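Local coordinates for protein toll (Drosophila melanogaster, PDB 4LXR), which acts as a cell-surface receptor for the cleaved cytokine Spätzle, setting dorsal-ventral polarity in the embryo and switching on antifungal defence, at residues N421-Q426 with N456-V461; Q437-F442 with V461-K466. All blocks are in the same frame, centred on the assembly; numbering follows the deposited sequence.

In the fold
Both contacts lie in the leucine-rich repeat solenoid of the Toll ectodomain. Interaction 1 joins equivalent loops of two successive repeats, LRR 12 and LRR 13, each following its strand of the parallel array; it is held by a buried asparagine amide, one backbone bond and aliphatic packing, with a glycan at its surface. Interaction 2 brings the loop after helix 429-433 against the start of helix 463-467, and is more polar: an aspartate, a serine and two asparagines supply most of its bonds, with exposed residues at one end and buried rings at the other. The two share Val461 and meet where Leu425 packs on Tyr462 and Pro441, and Ile458 on Trp465.

Interaction 1 (N421-Q426 with N456-V461). With NAG (2-acetamido-2-deoxy-beta-D-glucopyranose), chain M.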
ATOM      1  N   ASN A 421      14.619   0.510 -10.880  1.00 26.62           N
ATOM      2  CA  ASN A 421      15.385   0.883 -12.051  1.00 28.71           C
ATOM      3  C   ASN A 421      16.798   0.325 -11.903  1.00 32.51           C
ATOM      4  O   ASN A 421      17.024  -0.553 -11.066  1.00 29.09           O
ATOM      5  CB  ASN A 421      15.361   2.406 -12.230  1.00 24.01           C
ATOM      6  CG  ASN A 421      14.114   2.877 -12.957  1.00 31.47           C
ATOM      7  OD1 ASN A 421      13.966   2.615 -14.150  1.00 29.10           O
ATOM      8  ND2 ASN A 421      13.204   3.557 -12.247  1.00 25.36           N
ATOM      9  N   ASP A 422      17.743   0.812 -12.705  1.00 33.72           N
ATOM     10  CA  ASP A 422      19.125   0.330 -12.627  1.00 41.41           C
ATOM     11  C   ASP A 422      20.055   1.464 -12.243  1.00 25.71           C
ATOM     12  O   ASP A 422      21.158   1.583 -12.775  1.00 29.63           O
ATOM     13  CB  ASP A 422      19.577  -0.256 -13.963  1.00 53.98           C
ATOM     14  CG  ASP A 422      19.025  -1.641 -14.208  1.00 70.07           C
ATOM     15  OD1 ASP A 422      19.248  -2.527 -13.358  1.00 79.91           O
ATOM     16  OD2 ASP A 422      18.367  -1.841 -15.249  1.00 70.90           O
ATOM     17  N   ILE A 423      19.599   2.312 -11.331  1.00 25.22           N
ATOM     18  CA  ILE A 423      20.338   3.510 -10.968  1.00 28.00           C
ATOM     19  C   ILE A 423      21.432   3.244  -9.946  1.00 33.18           C
ATOM     20  O   ILE A 423      21.155   2.797  -8.831  1.00 32.24           O
ATOM     21  CB  ILE A 423      19.393   4.582 -10.414  1.00 34.48           C
ATOM     22  CG1 ILE A 423      18.303   4.892 -11.445  1.00 30.70           C
ATOM     23  CG2 ILE A 423      20.170   5.821 -10.039  1.00 31.71           C
ATOM     24  CD1 ILE A 423      17.089   5.576 -10.861  1.00 26.35           C
ATOM     25  N   ASP A 424      22.678   3.520 -10.320  1.00 33.98           N
ATOM     26  CA  ASP A 424      23.777   3.382  -9.361  1.00 36.10           C
ATOM     27  C   ASP A 424      24.469   4.715  -9.028  1.00 46.99           C
ATOM     28  O   ASP A 424      25.361   4.771  -8.174  1.00 63.16           O
ATOM     29  CB  ASP A 424      24.789   2.316  -9.829  1.00 33.97           C
ATOM     30  CG  ASP A 424      25.541   2.715 -11.089  1.00 41.11           C
ATOM     31  OD1 ASP A 424      25.223   3.766 -11.692  1.00 44.52           O
ATOM     32  OD2 ASP A 424      26.453   1.958 -11.491  1.00 51.03           O
ATOM     33  N   LEU A 425      24.060   5.776  -9.720  1.00 43.53           N
ATOM     34  CA  LEU A 425      24.678   7.104  -9.602  1.00 50.34           C
ATOM     35  C   LEU A 425      26.196   7.097  -9.806  1.00 67.49           C
ATOM     36  O   LEU A 425      26.882   8.057  -9.455  1.00 70.08           O
ATOM     37  CB  LEU A 425      24.296   7.795  -8.291  1.00 45.51           C
ATOM     38  CG  LEU A 425      22.809   8.090  -8.080  1.00 48.02           C
ATOM     39  CD1 LEU A 425      22.617   8.878  -6.791  1.00 53.46           C
ATOM     40  CD2 LEU A 425      22.209   8.846  -9.274  1.00 37.98           C
ATOM     41  N   GLN A 426      26.696   6.001 -10.376  1.00 78.73           N
ATOM     42  CA  GLN A 426      28.052   5.908 -10.920  1.00 76.71           C
ATOM     43  C   GLN A 426      29.120   6.362  -9.937  1.00 67.17           C
ATOM     44  O   GLN A 426      29.938   7.218 -10.258  1.00 70.73           O
ATOM     45  CB  GLN A 426      28.141   6.709 -12.227  1.00 78.77           C
ATOM     46  CG  GLN A 426      26.888   6.565 -13.106  1.00 84.07           C
ATOM     47  CD  GLN A 426      27.105   7.005 -14.542  1.00 84.81           C
ATOM     48  OE1 GLN A 426      28.083   6.617 -15.181  1.00 88.98           O
ATOM     49  NE2 GLN A 426      26.192   7.817 -15.056  1.00 78.72           N
ATOM     50  N   ASN A 456      17.169  -0.099  -6.578  1.00 25.16           N
ATOM     51  CA  ASN A 456      18.171   0.320  -7.546  1.00 29.38           C
ATOM     52  C   ASN A 456      19.526  -0.247  -7.119  1.00 34.47           C
ATOM     53  O   ASN A 456      19.578  -1.323  -6.532  1.00 43.12           O
ATOM     54  CB  ASN A 456      18.179   1.846  -7.645  1.00 31.15           C
ATOM     55  CG  ASN A 456      17.016   2.375  -8.484  1.00 31.60           C
ATOM     56  OD1 ASN A 456      17.070   2.321  -9.700  1.00 27.28           O
ATOM     57  ND2 ASN A 456      15.963   2.875  -7.835  1.00 25.04           N
ATOM     58  N   SER A 457      20.614   0.464  -7.391  1.00 45.27           N
ATOM     59  CA  SER A 457      21.949   0.003  -6.984  1.00 41.65           C
ATOM     60  C   SER A 457      22.738   1.079  -6.258  1.00 34.76           C
ATOM     61  O   SER A 457      23.936   1.220  -6.455  1.00 41.13           O
ATOM     62  CB  SER A 457      22.746  -0.483  -8.188  1.00 40.17           C
ATOM     63  OG  SER A 457      22.168  -1.661  -8.702  1.00 51.33           O
ATOM     64  N   ILE A 458      22.049   1.856  -5.435  1.00 30.88           N
ATOM     65  CA  ILE A 458      22.691   2.884  -4.649  1.00 32.77           C
ATOM     66  C   ILE A 458      23.573   2.191  -3.610  1.00 37.13           C
ATOM     67  O   ILE A 458      23.197   1.145  -3.059  1.00 31.38           O
ATOM     68  CB  ILE A 458      21.635   3.774  -3.964  1.00 37.40           C
ATOM     69  CG1 ILE A 458      20.681   4.370  -5.012  1.00 42.81           C
ATOM     70  CG2 ILE A 458      22.286   4.854  -3.131  1.00 24.39           C
ATOM     71  CD1 ILE A 458      21.326   5.363  -5.930  1.00 37.52           C
ATOM     72  N   ILE A 459      24.754   2.753  -3.370  1.00 31.81           N
ATOM     73  CA  ILE A 459      25.674   2.197  -2.384  1.00 36.53           C
ATOM     74  C   ILE A 459      25.970   3.178  -1.263  1.00 31.58           C
ATOM     75  O   ILE A 459      26.675   2.851  -0.318  1.00 43.05           O
ATOM     76  CB  ILE A 459      27.023   1.771  -3.030  1.00 44.08           C
ATOM     77  CG1 ILE A 459      27.713   2.968  -3.673  1.00 40.03           C
ATOM     78  CG2 ILE A 459      26.805   0.695  -4.065  1.00 40.46           C
ATOM     79  CD1 ILE A 459      29.110   2.656  -4.154  1.00 51.30           C
ATOM     80  N   PHE A 460      25.422   4.379  -1.355  1.00 35.27           N
ATOM     81  CA  PHE A 460      25.884   5.461  -0.497  1.00 44.99           C
ATOM     82  C   PHE A 460      24.768   6.443  -0.172  1.00 42.38           C
ATOM     83  O   PHE A 460      23.966   6.788  -1.045  1.00 39.37           O
ATOM     84  CB  PHE A 460      27.026   6.176  -1.227  1.00 46.14           C
ATOM     85  CG  PHE A 460      27.533   7.405  -0.541  1.00 43.07           C
ATOM     86  CD1 PHE A 460      28.230   7.313   0.655  1.00 49.83           C
ATOM     87  CD2 PHE A 460      27.375   8.649  -1.129  1.00 40.66           C
ATOM     88  CE1 PHE A 460      28.730   8.450   1.279  1.00 53.67           C
ATOM     89  CE2 PHE A 460      27.868   9.789  -0.519  1.00 48.12           C
ATOM     90  CZ  PHE A 460      28.552   9.688   0.692  1.00 55.28           C
ATOM     91  N   VAL A 461      24.728   6.896   1.078  1.00 38.37           N
ATOM     92  CA  VAL A 461      23.824   7.971   1.477  1.00 44.48           C
ATOM     93  C   VAL A 461      24.446   9.328   1.140  1.00 45.75           C
ATOM     94  O   VAL A 461      25.325   9.799   1.851  1.00 43.55           O
ATOM     95  CB  VAL A 461      23.531   7.918   2.989  1.00 38.66           C
ATOM     96  CG1 VAL A 461      22.607   9.036   3.375  1.00 33.54           C
ATOM     97  CG2 VAL A 461      22.940   6.565   3.368  1.00 40.21           C
TER
HETATM   98  C1  NAG M2018      24.161  -4.705  -6.041  1.00 75.00           C
HETATM   99  C2  NAG M2018      23.733  -5.935  -6.873  1.00 84.85           C
HETATM  100  C3  NAG M2018      24.023  -5.741  -8.371  1.00 88.36           C
HETATM  101  C4  NAG M2018      25.424  -5.187  -8.629  1.00 82.60           C
HETATM  102  C5  NAG M2018      25.793  -4.098  -7.623  1.00 73.32           C
HETATM  103  C6  NAG M2018      26.344  -2.850  -8.268  1.00 64.52           C
HETATM  104  C7  NAG M2018      23.643  -8.230  -6.002  1.00 95.87           C
HETATM  105  C8  NAG M2018      24.436  -9.404  -5.507  1.00 96.26           C
HETATM  106  N2  NAG M2018      24.351  -7.159  -6.376  1.00 91.16           N
HETATM  107  O3  NAG M2018      23.030  -4.916  -8.974  1.00 92.54           O
HETATM  108  O4  NAG M2018      26.390  -6.232  -8.594  1.00 85.71           O
HETATM  109  O5  NAG M2018      24.624  -3.703  -6.902  1.00 78.30           O
HETATM  110  O6  NAG M2018      26.975  -2.013  -7.309  1.00 62.73           O
HETATM  111  O7  NAG M2018      22.417  -8.252  -6.062  1.00 96.62           O
HETATM  112  O   HOH W   1      21.259  -2.289 -12.018  1.00 53.33           O
HETATM  113  O   HOH W   2      25.435   5.355  -5.139  1.00 29.46           O
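Asn456 lies alongside Ile423, and its buried amide oxygen stitches LRR 13 to LRR 12. Chi1 of -78° sets CG anti to the carbonyl carbon, beside the backbone N; from there OD1 accepts a fairly straight bond from Ile423 N at 3.0 Å, while the Ile423 side chain lies against the same oxygen, CG1 to OD1 3.3 Å. ND2 turns to the carbonyls of Leu418 and Leu453, as in the asparagine ladder of leucine-rich repeats. An alanine here would probably leave Ile423 N and Leu453 O without their amide mates, Leu418 O keeping the bond from Asn421 ND2, and weaken the tie between the repeats. Ser457 N then bonds to Ile423 O at 2.8 Å, and Ser457 CB packs against Asp424 CB at 3.8 Å. Ser457 OG makes a weak hydrogen bond of 3.4 Å with O3 of a protein-linked NAG. Ile458 CD1 touches Leu425 CG at 3.8 Å and, more loosely, Ile423 CG2. Beyond it, a water bridges Ile459 N and Asp424 O. The contact follows strands 415-417 and 450-452; Ile459 packs on helix 429-433, and Ile458 on Trp465 of helix 463-467.

Interaction 2 (Q437-F442 with V461-K466); sequences QINSPF and VYNDWK
Ser440 and Asp464 each set their gamma atom between the backbone N and the carbonyl carbon, Ser440 OG at chi1 87° and Asp464 CG at chi1 49°, and the two groups meet. Ser440 heads an ST turn, its OG accepting from Phe442 N, in the loop that leads from helix 429-433 of the leucine-rich repeat solenoid to strand 450-452. The aspartate carboxylate grips the serine twice. Ser440 OG donates to the syn lone pair of Asp464 OD2 at 2.6 Å, and OD1 receives Ser440 N at 2.8 Å from above the carboxylate plane. Trp465 NE1 adds a weak bond to Ser440 OG, so the hydroxyl donates once and accepts from two N-H groups, which should fix its rotation.

Towards the exposed end, Asn463 carries the contact. Its backbone N bonds to Ile438 O at 3.2 Å, and its side chain lies beside that of Asn439, pointing the same way. ND2 gives Asn439 OD1 a nearly straight bond (3.1 Å, 169°) in its own amide plane. Asn463 OD1 accepts from Asn467 ND2 and, weakly, from the poorly ordered Gln437 NE2.

Tyr462 presents its ring edge to Ile438 O, 3.3 Å from CD2, while CE2 touches Ile438 CG2. Its CB sits over the centre of one face of the Trp465 indole. At the buried end Phe442 and Trp465 both pack on Leu451 of strand 450-452, and their rings meet rim to rim, Phe442 CD2 lying 3.8 Å from Trp465 NE1.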
ATOM      1  N   GLN A 437      32.414  14.862   0.140  1.00 63.72           N
ATOM      2  CA  GLN A 437      31.114  15.499   0.095  1.00 67.11           C
ATOM      3  C   GLN A 437      30.622  15.487  -1.352  1.00 65.36           C
ATOM      4  O   GLN A 437      31.119  16.232  -2.200  1.00 70.19           O
ATOM      5  CB  GLN A 437      31.223  16.928   0.635  1.00 74.49           C
ATOM      6  CG  GLN A 437      29.906  17.546   1.090  1.00 82.10           C
ATOM      7  CD  GLN A 437      30.112  18.789   1.943  1.00 86.45           C
ATOM      8  OE1 GLN A 437      31.245  19.173   2.235  1.00 93.30           O
ATOM      9  NE2 GLN A 437      29.016  19.421   2.349  1.00 81.66           N
ATOM     10  N   ILE A 438      29.659  14.619  -1.636  1.00 53.73           N
ATOM     11  CA  ILE A 438      29.234  14.384  -3.008  1.00 57.90           C
ATOM     12  C   ILE A 438      27.742  14.598  -3.111  1.00 47.97           C
ATOM     13  O   ILE A 438      26.974  13.916  -2.444  1.00 54.78           O
ATOM     14  CB  ILE A 438      29.551  12.935  -3.449  1.00 64.57           C
ATOM     15  CG1 ILE A 438      30.995  12.567  -3.095  1.00 72.22           C
ATOM     16  CG2 ILE A 438      29.297  12.763  -4.942  1.00 61.37           C
ATOM     17  CD1 ILE A 438      31.203  11.095  -2.771  1.00 74.81           C
ATOM     18  N   ASN A 439      27.321  15.559  -3.920  1.00 43.72           N
ATOM     19  CA  ASN A 439      25.885  15.756  -4.133  1.00 45.37           C
ATOM     20  C   ASN A 439      25.342  14.840  -5.226  1.00 33.03           C
ATOM     21  O   ASN A 439      25.960  14.694  -6.281  1.00 37.76           O
ATOM     22  CB  ASN A 439      25.562  17.214  -4.479  1.00 50.78           C
ATOM     23  CG  ASN A 439      25.681  18.143  -3.284  1.00 57.19           C
ATOM     24  OD1 ASN A 439      25.366  17.769  -2.152  1.00 51.79           O
ATOM     25  ND2 ASN A 439      26.135  19.367  -3.535  1.00 61.03           N
ATOM     26  N   SER A 440      24.194  14.227  -4.952  1.00 35.68           N
ATOM     27  CA  SER A 440      23.421  13.509  -5.960  1.00 37.27           C
ATOM     28  C   SER A 440      22.838  14.490  -6.990  1.00 38.05           C
ATOM     29  O   SER A 440      22.799  15.693  -6.745  1.00 41.96           O
ATOM     30  CB  SER A 440      22.286  12.735  -5.288  1.00 30.79           C
ATOM     31  OG  SER A 440      21.133  13.552  -5.131  1.00 33.58           O
ATOM     32  N   PRO A 441      22.390  13.978  -8.153  1.00 36.68           N
ATOM     33  CA  PRO A 441      21.716  14.822  -9.154  1.00 35.64           C
ATOM     34  C   PRO A 441      20.441  15.489  -8.624  1.00 31.03           C
ATOM     35  O   PRO A 441      19.923  16.431  -9.233  1.00 36.67           O
ATOM     36  CB  PRO A 441      21.356  13.826 -10.271  1.00 33.80           C
ATOM     37  CG  PRO A 441      22.357  12.741 -10.148  1.00 39.75           C
ATOM     38  CD  PRO A 441      22.648  12.618  -8.666  1.00 37.27           C
ATOM     39  N   PHE A 442      19.939  14.998  -7.498  1.00 31.10           N
ATOM     40  CA  PHE A 442      18.701  15.505  -6.914  1.00 33.21           C
ATOM     41  C   PHE A 442      18.947  16.717  -6.023  1.00 36.41           C
ATOM     42  O   PHE A 442      18.005  17.318  -5.500  1.00 36.83           O
ATOM     43  CB  PHE A 442      18.036  14.386  -6.122  1.00 32.72           C
ATOM     44  CG  PHE A 442      17.971  13.096  -6.874  1.00 34.48           C
ATOM     45  CD1 PHE A 442      17.448  13.058  -8.163  1.00 37.21           C
ATOM     46  CD2 PHE A 442      18.481  11.933  -6.331  1.00 37.28           C
ATOM     47  CE1 PHE A 442      17.415  11.874  -8.875  1.00 27.72           C
ATOM     48  CE2 PHE A 442      18.443  10.748  -7.042  1.00 33.70           C
ATOM     49  CZ  PHE A 442      17.905  10.720  -8.308  1.00 24.96           C
ATOM     50  N   VAL A 461      24.728   6.896   1.078  1.00 38.37           N
ATOM     51  CA  VAL A 461      23.824   7.971   1.477  1.00 44.48           C
ATOM     52  C   VAL A 461      24.446   9.328   1.140  1.00 45.75           C
ATOM     53  O   VAL A 461      25.325   9.799   1.851  1.00 43.55           O
ATOM     54  CB  VAL A 461      23.531   7.918   2.989  1.00 38.66           C
ATOM     55  CG1 VAL A 461      22.607   9.036   3.375  1.00 33.54           C
ATOM     56  CG2 VAL A 461      22.940   6.565   3.368  1.00 40.21           C
ATOM     57  N   TYR A 462      23.986   9.947   0.054  1.00 39.47           N
ATOM     58  CA  TYR A 462      24.572  11.197  -0.453  1.00 33.51           C
ATOM     59  C   TYR A 462      24.411  12.412   0.457  1.00 32.84           C
ATOM     60  O   TYR A 462      23.528  12.452   1.306  1.00 47.28           O
ATOM     61  CB  TYR A 462      24.037  11.507  -1.867  1.00 31.27           C
ATOM     62  CG  TYR A 462      24.684  10.647  -2.920  1.00 36.46           C
ATOM     63  CD1 TYR A 462      24.356   9.298  -3.040  1.00 36.25           C
ATOM     64  CD2 TYR A 462      25.647  11.172  -3.777  1.00 38.91           C
ATOM     65  CE1 TYR A 462      24.968   8.494  -3.994  1.00 42.50           C
ATOM     66  CE2 TYR A 462      26.252  10.381  -4.746  1.00 43.12           C
ATOM     67  CZ  TYR A 462      25.913   9.043  -4.845  1.00 45.06           C
ATOM     68  OH  TYR A 462      26.520   8.258  -5.799  1.00 50.27           O
ATOM     69  N   ASN A 463      25.264  13.410   0.251  1.00 36.58           N
ATOM     70  CA  ASN A 463      25.313  14.599   1.104  1.00 44.45           C
ATOM     71  C   ASN A 463      24.043  15.443   1.088  1.00 49.12           C
ATOM     72  O   ASN A 463      23.559  15.871   2.139  1.00 51.22           O
ATOM     73  CB  ASN A 463      26.515  15.475   0.735  1.00 46.69           C
ATOM     74  CG  ASN A 463      26.527  16.794   1.488  1.00 52.91           C
ATOM     75  OD1 ASN A 463      26.950  16.861   2.642  1.00 51.45           O
ATOM     76  ND2 ASN A 463      26.060  17.854   0.837  1.00 55.29           N
ATOM     77  N   ASP A 464      23.510  15.693  -0.105  1.00 47.42           N
ATOM     78  CA  ASP A 464      22.333  16.544  -0.223  1.00 45.52           C
ATOM     79  C   ASP A 464      21.117  15.945   0.471  1.00 44.18           C
ATOM     80  O   ASP A 464      20.267  16.686   0.961  1.00 47.18           O
ATOM     81  CB  ASP A 464      22.015  16.871  -1.687  1.00 44.62           C
ATOM     82  CG  ASP A 464      22.004  15.640  -2.570  1.00 43.34           C
ATOM     83  OD1 ASP A 464      22.979  14.852  -2.513  1.00 43.35           O
ATOM     84  OD2 ASP A 464      21.019  15.467  -3.321  1.00 39.75           O
ATOM     85  N   TRP A 465      21.039  14.615   0.528  1.00 42.79           N
ATOM     86  CA  TRP A 465      19.881  13.961   1.149  1.00 40.90           C
ATOM     87  C   TRP A 465      19.865  14.252   2.643  1.00 43.31           C
ATOM     88  O   TRP A 465      18.804  14.303   3.270  1.00 46.20           O
ATOM     89  CB  TRP A 465      19.879  12.443   0.907  1.00 39.55           C
ATOM     90  CG  TRP A 465      19.906  12.032  -0.549  1.00 36.60           C
ATOM     91  CD1 TRP A 465      19.648  12.821  -1.632  1.00 32.43           C
ATOM     92  CD2 TRP A 465      20.220  10.731  -1.067  1.00 31.12           C
ATOM     93  NE1 TRP A 465      19.791  12.097  -2.791  1.00 36.45           N
ATOM     94  CE2 TRP A 465      20.139  10.809  -2.470  1.00 34.54           C
ATOM     95  CE3 TRP A 465      20.567   9.511  -0.480  1.00 32.42           C
ATOM     96  CZ2 TRP A 465      20.393   9.713  -3.298  1.00 31.49           C
ATOM     97  CZ3 TRP A 465      20.828   8.423  -1.301  1.00 30.67           C
ATOM     98  CH2 TRP A 465      20.733   8.531  -2.694  1.00 31.39           C
ATOM     99  N   LYS A 466      21.050  14.447   3.215  1.00 39.08           N
ATOM    100  CA  LYS A 466      21.162  14.691   4.649  1.00 42.39           C
ATOM    101  C   LYS A 466      21.096  16.177   4.972  1.00 44.75           C
ATOM    102  O   LYS A 466      20.528  16.575   5.989  1.00 51.50           O
ATOM    103  CB  LYS A 466      22.481  14.127   5.197  1.00 40.88           C
ATOM    104  CG  LYS A 466      22.613  12.610   5.188  1.00 41.70           C
ATOM    105  CD  LYS A 466      23.968  12.191   5.762  1.00 47.52           C
ATOM    106  CE  LYS A 466      25.102  12.772   4.922  1.00 46.27           C
ATOM    107  NZ  LYS A 466      26.437  12.238   5.258  1.00 40.97           N
TER